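Local coordinates for protein taurocyamine kinase (Schistosoma mansoni, PDB 4WO8) that reversibly transfers phosphate from ATP to taurocyamine, with magnesium as cofactor, making the phosphagen N-phosphotaurocyamine and ADP, at residues Lys12-Glu17 / Tyr26-Ile31; Ser119-Leu124 / Thr275-Val280. The protein carries 4 engineered substitutions. All coordinates share one frame; numbering follows the deposited sequence.

Contact 1. Residues Lys12-Glu17 / Tyr26-Ile31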
loop_
_atom_site.group_PDB
_atom_site.type_symbol
_atom_site.label_atom_id
_atom_site.label_comp_id
_atom_site.label_asym_id
_atom_site.label_seq_id
_atom_site.Cartn_x
_atom_site.Cartn_y
_atom_site.Cartn_z
ATOM N N LYS A 12 7.432 24.247 16.758
ATOM C CA LYS A 12 8.026 24.010 15.439
ATOM C C LYS A 12 7.523 22.719 14.816
ATOM O O LYS A 12 7.183 22.691 13.645
ATOM C CB LYS A 12 9.559 23.958 15.511
ATOM C CG LYS A 12 10.228 25.319 15.455
ATOM C CD LYS A 12 11.731 25.211 15.647
ATOM C CE LYS A 12 12.356 26.594 15.770
ATOM N NZ LYS A 12 12.197 27.364 14.509
ATOM N N ILE A 13 7.493 21.639 15.591
ATOM C CA ILE A 13 7.107 20.364 15.011
ATOM C C ILE A 13 5.628 20.385 14.621
ATOM O O ILE A 13 5.242 19.897 13.559
ATOM C CB ILE A 13 7.404 19.210 15.966
ATOM C CG1 ILE A 13 8.919 19.103 16.180
ATOM C CG2 ILE A 13 6.849 17.899 15.406
ATOM C CD1 ILE A 13 9.314 18.273 17.385
ATOM N N ARG A 14 4.806 20.977 15.470
ATOM C CA ARG A 14 3.369 21.006 15.224
ATOM C C ARG A 14 2.947 21.938 14.096
ATOM O O ARG A 14 2.087 21.591 13.293
ATOM C CB ARG A 14 2.641 21.394 16.496
ATOM C CG ARG A 14 2.591 20.259 17.448
ATOM C CD ARG A 14 1.757 20.595 18.625
ATOM N NE ARG A 14 1.263 19.382 19.256
ATOM C CZ ARG A 14 0.438 19.396 20.290
ATOM N NH1 ARG A 14 0.030 20.567 20.776
ATOM N NH2 ARG A 14 0.013 18.250 20.813
ATOM N N ASN A 15 3.555 23.115 14.031
ATOM C CA ASN A 15 3.213 24.066 12.989
ATOM C C ASN A 15 3.787 23.651 11.643
ATOM O O ASN A 15 3.524 24.292 10.633
ATOM C CB ASN A 15 3.690 25.471 13.360
ATOM C CG ASN A 15 2.948 26.037 14.563
ATOM O OD1 ASN A 15 1.939 25.475 15.012
ATOM N ND2 ASN A 15 3.430 27.166 15.078
ATOM N N ASP A 16 4.555 22.567 11.615
ATOM C CA ASP A 16 5.127 22.138 10.345
ATOM C C ASP A 16 4.247 21.100 9.663
ATOM O O ASP A 16 4.229 19.932 10.047
ATOM C CB ASP A 16 6.527 21.585 10.532
ATOM C CG ASP A 16 7.248 21.410 9.213
ATOM O OD1 ASP A 16 6.590 21.519 8.144
ATOM O OD2 ASP A 16 8.477 21.174 9.239
ATOM N N GLU A 17 3.534 21.523 8.628
ATOM C CA GLU A 17 2.566 20.629 8.014
ATOM C C GLU A 17 3.234 19.527 7.163
ATOM O O GLU A 17 2.619 18.507 6.884
ATOM C CB GLU A 17 1.536 21.465 7.240
ATOM C CG GLU A 17 0.666 22.232 8.259
ATOM C CD GLU A 17 -0.283 23.257 7.669
ATOM O OE1 GLU A 17 0.174 24.123 6.888
ATOM O OE2 GLU A 17 -1.484 23.219 8.027
ATOM N N TYR A 26 3.009 12.270 19.575
ATOM C CA TYR A 26 3.000 11.992 21.002
ATOM C C TYR A 26 3.599 13.089 21.859
ATOM O O TYR A 26 3.509 13.020 23.083
ATOM C CB TYR A 26 3.702 10.663 21.265
ATOM C CG TYR A 26 2.891 9.526 20.707
ATOM C CD1 TYR A 26 1.623 9.245 21.215
ATOM C CD2 TYR A 26 3.359 8.771 19.633
ATOM C CE1 TYR A 26 0.854 8.216 20.685
ATOM C CE2 TYR A 26 2.597 7.740 19.102
ATOM C CZ TYR A 26 1.351 7.465 19.636
ATOM O OH TYR A 26 0.599 6.446 19.099
ATOM N N LEU A 27 4.172 14.118 21.235
ATOM C CA LEU A 27 4.729 15.240 22.002
ATOM C C LEU A 27 3.621 16.236 22.301
ATOM O O LEU A 27 3.514 17.297 21.660
ATOM C CB LEU A 27 5.882 15.916 21.245
ATOM C CG LEU A 27 6.801 16.928 21.942
ATOM C CD1 LEU A 27 7.436 16.372 23.192
ATOM C CD2 LEU A 27 7.875 17.356 20.968
ATOM N N THR A 28 2.792 15.890 23.279
ATOM C CA THR A 28 1.623 16.711 23.610
ATOM C C THR A 28 1.984 17.779 24.630
ATOM O O THR A 28 3.052 17.714 25.257
ATOM C CB THR A 28 0.488 15.854 24.187
ATOM O OG1 THR A 28 0.979 15.208 25.363
ATOM C CG2 THR A 28 0.028 14.774 23.181
ATOM N N ASP A 29 1.078 18.742 24.813
ATOM C CA ASP A 29 1.208 19.736 25.872
ATOM C C ASP A 29 1.508 19.079 27.223
ATOM O O ASP A 29 2.330 19.584 27.994
ATOM C CB ASP A 29 -0.062 20.588 25.978
ATOM C CG ASP A 29 -0.261 21.504 24.777
ATOM O OD1 ASP A 29 0.693 21.675 23.987
ATOM O OD2 ASP A 29 -1.369 22.065 24.620
ATOM N N ASP A 30 0.859 17.952 27.508
ATOM C CA ASP A 30 1.045 17.286 28.803
ATOM C C ASP A 30 2.453 16.717 28.949
ATOM O O ASP A 30 3.028 16.754 30.026
ATOM C CB ASP A 30 0.028 16.158 29.000
ATOM C CG ASP A 30 -1.379 16.670 29.228
ATOM O OD1 ASP A 30 -1.533 17.864 29.569
ATOM O OD2 ASP A 30 -2.331 15.873 29.072
ATOM N N ILE A 31 2.991 16.168 27.865
ATOM C CA ILE A 31 4.343 15.629 27.876
ATOM C C ILE A 31 5.342 16.764 28.107
ATOM O O ILE A 31 6.237 16.666 28.964
ATOM C CB ILE A 31 4.645 14.888 26.551
ATOM C CG1 ILE A 31 3.852 13.570 26.479
ATOM C CG2 ILE A 31 6.116 14.657 26.388
ATOM C CD1 ILE A 31 4.143 12.616 27.634
HETATM O O HOH W 1 -1.766 18.379 23.118
HETATM O O HOH W 2 2.965 17.589 18.877
#
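Arg14 and Ile13 reach from helix 6-15 to the bend before helix 29-35, within the small helical N-terminal domain of the first phosphagen kinase repeat. The Arg14 chain, extended from CG to NE, brings its guanidinium up to the backbone of Leu27 and Thr28. Leu27 O lies over one face of the group, 3.7 Å from Arg14 NH2, while Arg14 NH1 makes a long salt bridge of 3.5 Å to Asp29 OD1. The carboxylate is turned 54° out of the guanidinium plane, and OD1 also accepts a hydrogen bond from Gln10, so the pairing with Arg14 is not its strongest. Beside these polar groups, Ile13 and Leu27 cross at about a right angle, and Ile13 CD1 touches Leu27 CD2 at 4.0 Å; helix 46-55 packs against both. An inverse gamma turn centred on Leu27 leads into Thr28, the N-cap of the following helix, its OG1 accepting a weak bond from Ile31 N. Two waters complete the junction. One lies at the guanidinium edge, in its plane, 2.9 Å from Arg14 NH2, and is weakly bonded to Asp29 N; the other, whose contact with Arg14 NE is implausibly short and so doubtful, donates to Leu27 O at 2.9 Å.

Contact 2. Residues Ser119-Leu124 / Thr275-Val280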
loop_
_atom_site.group_PDB
_atom_site.type_symbol
_atom_site.label_atom_id
_atom_site.label_comp_id
_atom_site.label_asym_id
_atom_site.label_seq_id
_atom_site.Cartn_x
_atom_site.Cartn_y
_atom_site.Cartn_z
ATOM N N SER A 119 23.689 -10.362 -2.472
ATOM C CA SER A 119 24.460 -10.374 -1.239
ATOM C C SER A 119 23.531 -10.519 -0.048
ATOM O O SER A 119 22.310 -10.325 -0.169
ATOM C CB SER A 119 25.311 -9.103 -1.100
ATOM O OG SER A 119 24.525 -7.920 -1.167
ATOM N N THR A 120 24.132 -10.869 1.087
ATOM C CA THR A 120 23.437 -11.127 2.333
ATOM C C THR A 120 24.217 -10.413 3.427
ATOM O O THR A 120 25.459 -10.355 3.401
ATOM C CB THR A 120 23.343 -12.640 2.630
ATOM O OG1 THR A 120 22.773 -13.309 1.499
ATOM C CG2 THR A 120 22.499 -12.933 3.908
ATOM N N ARG A 121 23.489 -9.882 4.393
ATOM C CA ARG A 121 24.041 -8.968 5.381
ATOM C C ARG A 121 23.263 -9.161 6.691
ATOM O O ARG A 121 22.034 -9.247 6.668
ATOM C CB ARG A 121 23.935 -7.526 4.845
ATOM C CG ARG A 121 24.451 -6.397 5.737
ATOM C CD ARG A 121 24.211 -5.025 5.069
ATOM N NE ARG A 121 24.707 -3.881 5.854
ATOM C CZ ARG A 121 24.001 -3.189 6.761
ATOM N NH1 ARG A 121 22.736 -3.502 7.049
ATOM N NH2 ARG A 121 24.568 -2.170 7.403
ATOM N N VAL A 122 23.952 -9.295 7.818
ATOM C CA VAL A 122 23.257 -9.146 9.102
ATOM C C VAL A 122 23.959 -8.102 9.977
ATOM O O VAL A 122 25.189 -8.079 10.099
ATOM C CB VAL A 122 23.135 -10.456 9.889
ATOM C CG1 VAL A 122 22.194 -10.241 11.066
ATOM C CG2 VAL A 122 22.559 -11.579 9.023
ATOM N N ARG A 123 23.159 -7.240 10.586
ATOM C CA ARG A 123 23.670 -6.136 11.372
ATOM C C ARG A 123 23.051 -6.124 12.761
ATOM O O ARG A 123 21.854 -6.376 12.932
ATOM C CB ARG A 123 23.397 -4.801 10.643
ATOM C CG ARG A 123 23.047 -3.648 11.565
ATOM C CD ARG A 123 22.858 -2.352 10.802
ATOM N NE ARG A 123 21.473 -2.015 10.487
ATOM C CZ ARG A 123 20.618 -1.501 11.367
ATOM N NH1 ARG A 123 20.998 -1.310 12.619
ATOM N NH2 ARG A 123 19.383 -1.194 11.011
ATOM N N LEU A 124 23.901 -5.840 13.741
ATOM C CA LEU A 124 23.535 -5.636 15.131
ATOM C C LEU A 124 24.046 -4.285 15.604
ATOM O O LEU A 124 24.964 -3.729 15.000
ATOM C CB LEU A 124 24.182 -6.701 16.027
ATOM C CG LEU A 124 23.642 -8.097 16.125
ATOM C CD1 LEU A 124 24.580 -8.939 17.001
ATOM C CD2 LEU A 124 22.262 -7.971 16.715
ATOM N N THR A 275 17.901 -5.428 17.911
ATOM C CA THR A 275 18.698 -4.495 17.081
ATOM C C THR A 275 19.055 -5.096 15.734
ATOM O O THR A 275 19.841 -4.525 14.983
ATOM C CB THR A 275 20.021 -4.061 17.771
ATOM O OG1 THR A 275 21.008 -5.099 17.618
ATOM C CG2 THR A 275 19.803 -3.774 19.259
ATOM N N LEU A 276 18.479 -6.253 15.432
ATOM C CA LEU A 276 18.996 -7.097 14.366
ATOM C C LEU A 276 18.293 -6.848 13.035
ATOM O O LEU A 276 17.076 -6.993 12.922
ATOM C CB LEU A 276 18.874 -8.576 14.751
ATOM C CG LEU A 276 19.546 -9.586 13.817
ATOM C CD1 LEU A 276 20.822 -10.098 14.413
ATOM C CD2 LEU A 276 18.641 -10.747 13.491
ATOM N N ARG A 277 19.086 -6.482 12.035
ATOM C CA ARG A 277 18.604 -6.286 10.681
ATOM C C ARG A 277 19.302 -7.301 9.787
ATOM O O ARG A 277 20.493 -7.169 9.491
ATOM C CB ARG A 277 18.864 -4.869 10.187
ATOM C CG ARG A 277 18.109 -4.528 8.892
ATOM C CD ARG A 277 18.453 -3.123 8.355
ATOM N NE ARG A 277 19.312 -3.234 7.178
ATOM C CZ ARG A 277 18.852 -3.353 5.933
ATOM N NH1 ARG A 277 19.689 -3.467 4.908
ATOM N NH2 ARG A 277 17.548 -3.355 5.712
ATOM N N ALA A 278 18.557 -8.327 9.396
ATOM C CA ALA A 278 19.068 -9.372 8.531
ATOM C C ALA A 278 18.487 -9.099 7.169
ATOM O O ALA A 278 17.282 -8.977 7.042
ATOM C CB ALA A 278 18.664 -10.773 9.040
ATOM N N SER A 279 19.331 -8.995 6.153
ATOM C CA SER A 279 18.855 -8.586 4.842
ATOM C C SER A 279 19.576 -9.225 3.666
ATOM O O SER A 279 20.717 -9.662 3.792
ATOM C CB SER A 279 18.974 -7.084 4.722
ATOM O OG SER A 279 20.333 -6.745 4.635
ATOM N N VAL A 280 18.883 -9.281 2.531
ATOM C CA VAL A 280 19.467 -9.592 1.224
ATOM C C VAL A 280 19.245 -8.434 0.262
ATOM O O VAL A 280 18.273 -7.693 0.398
ATOM C CB VAL A 280 18.836 -10.857 0.563
ATOM C CG1 VAL A 280 19.141 -12.102 1.362
ATOM C CG2 VAL A 280 17.312 -10.678 0.381
HETATM O O HOH W 3 20.945 -5.892 7.133
#
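Residues 119-124 and 277-280 run antiparallel at 167°, their axes 4.7 Å apart, as adjacent inner strands of the eight-stranded antiparallel sheet in the phosphagen kinase catalytic domain. Arg121 with Ser279 and Arg123 with Arg277 form the hydrogen-bonded pairs, and the straightest of their four bonds runs from Ser279 N to Arg121 O (2.8 Å). Thr120, Val122, Ala278 and Val280 share the face covered in part by helix 236-253. Here Val122 CG1 meets Leu276 CD1 at 3.6 Å, and Leu124 CD2 presses on that same methyl. The other face gathers Arg121, Arg123 and Arg277, all in the predicted ATP site, an arrangement consistent with holding nucleotide phosphates. Arg277, its chain bent at chi3, turns its guanidinium edge to Arg121, so that Arg121 NH1 lies 3.4 Å from Arg277 NE with the two planes 47° apart; Arg277 NH1 is salt-bridged to Asp320 on the next strand. Arg123, also bent at chi3, turns its guanidinium to within 19° of the Arg277 plane and lays one face over Arg277 CB, with Arg123 NH2 3.4 Å from Arg277 CD. A water joins this layer to the backbone, accepting from Arg121 NH1 at 3.0 Å, donating to Arg277 O and hydrogen-bonding Ser279 OG at 2.7 Å.

Both contacts belong to the first of the two approximate repeats, and both segments of contact 1 precede those of contact 2 in the chain. Contact 1 joins helix 6-15 to the turn that starts helix 29-35, a few residues on, within the N-terminal domain, whereas contact 2 pairs strands separated by 150 residues in the C-terminal catalytic domain. Their centres are 34 Å apart, and their nearest atoms about 20 Å, so they do not touch and share no helix or strand. The division matches the two-domain plan of phosphagen kinases, a small helical domain followed by a larger one built on an antiparallel sheet. Contact 2 lies in the predicted ATP site, while 12-17 / 26-31 is structural packing away from it.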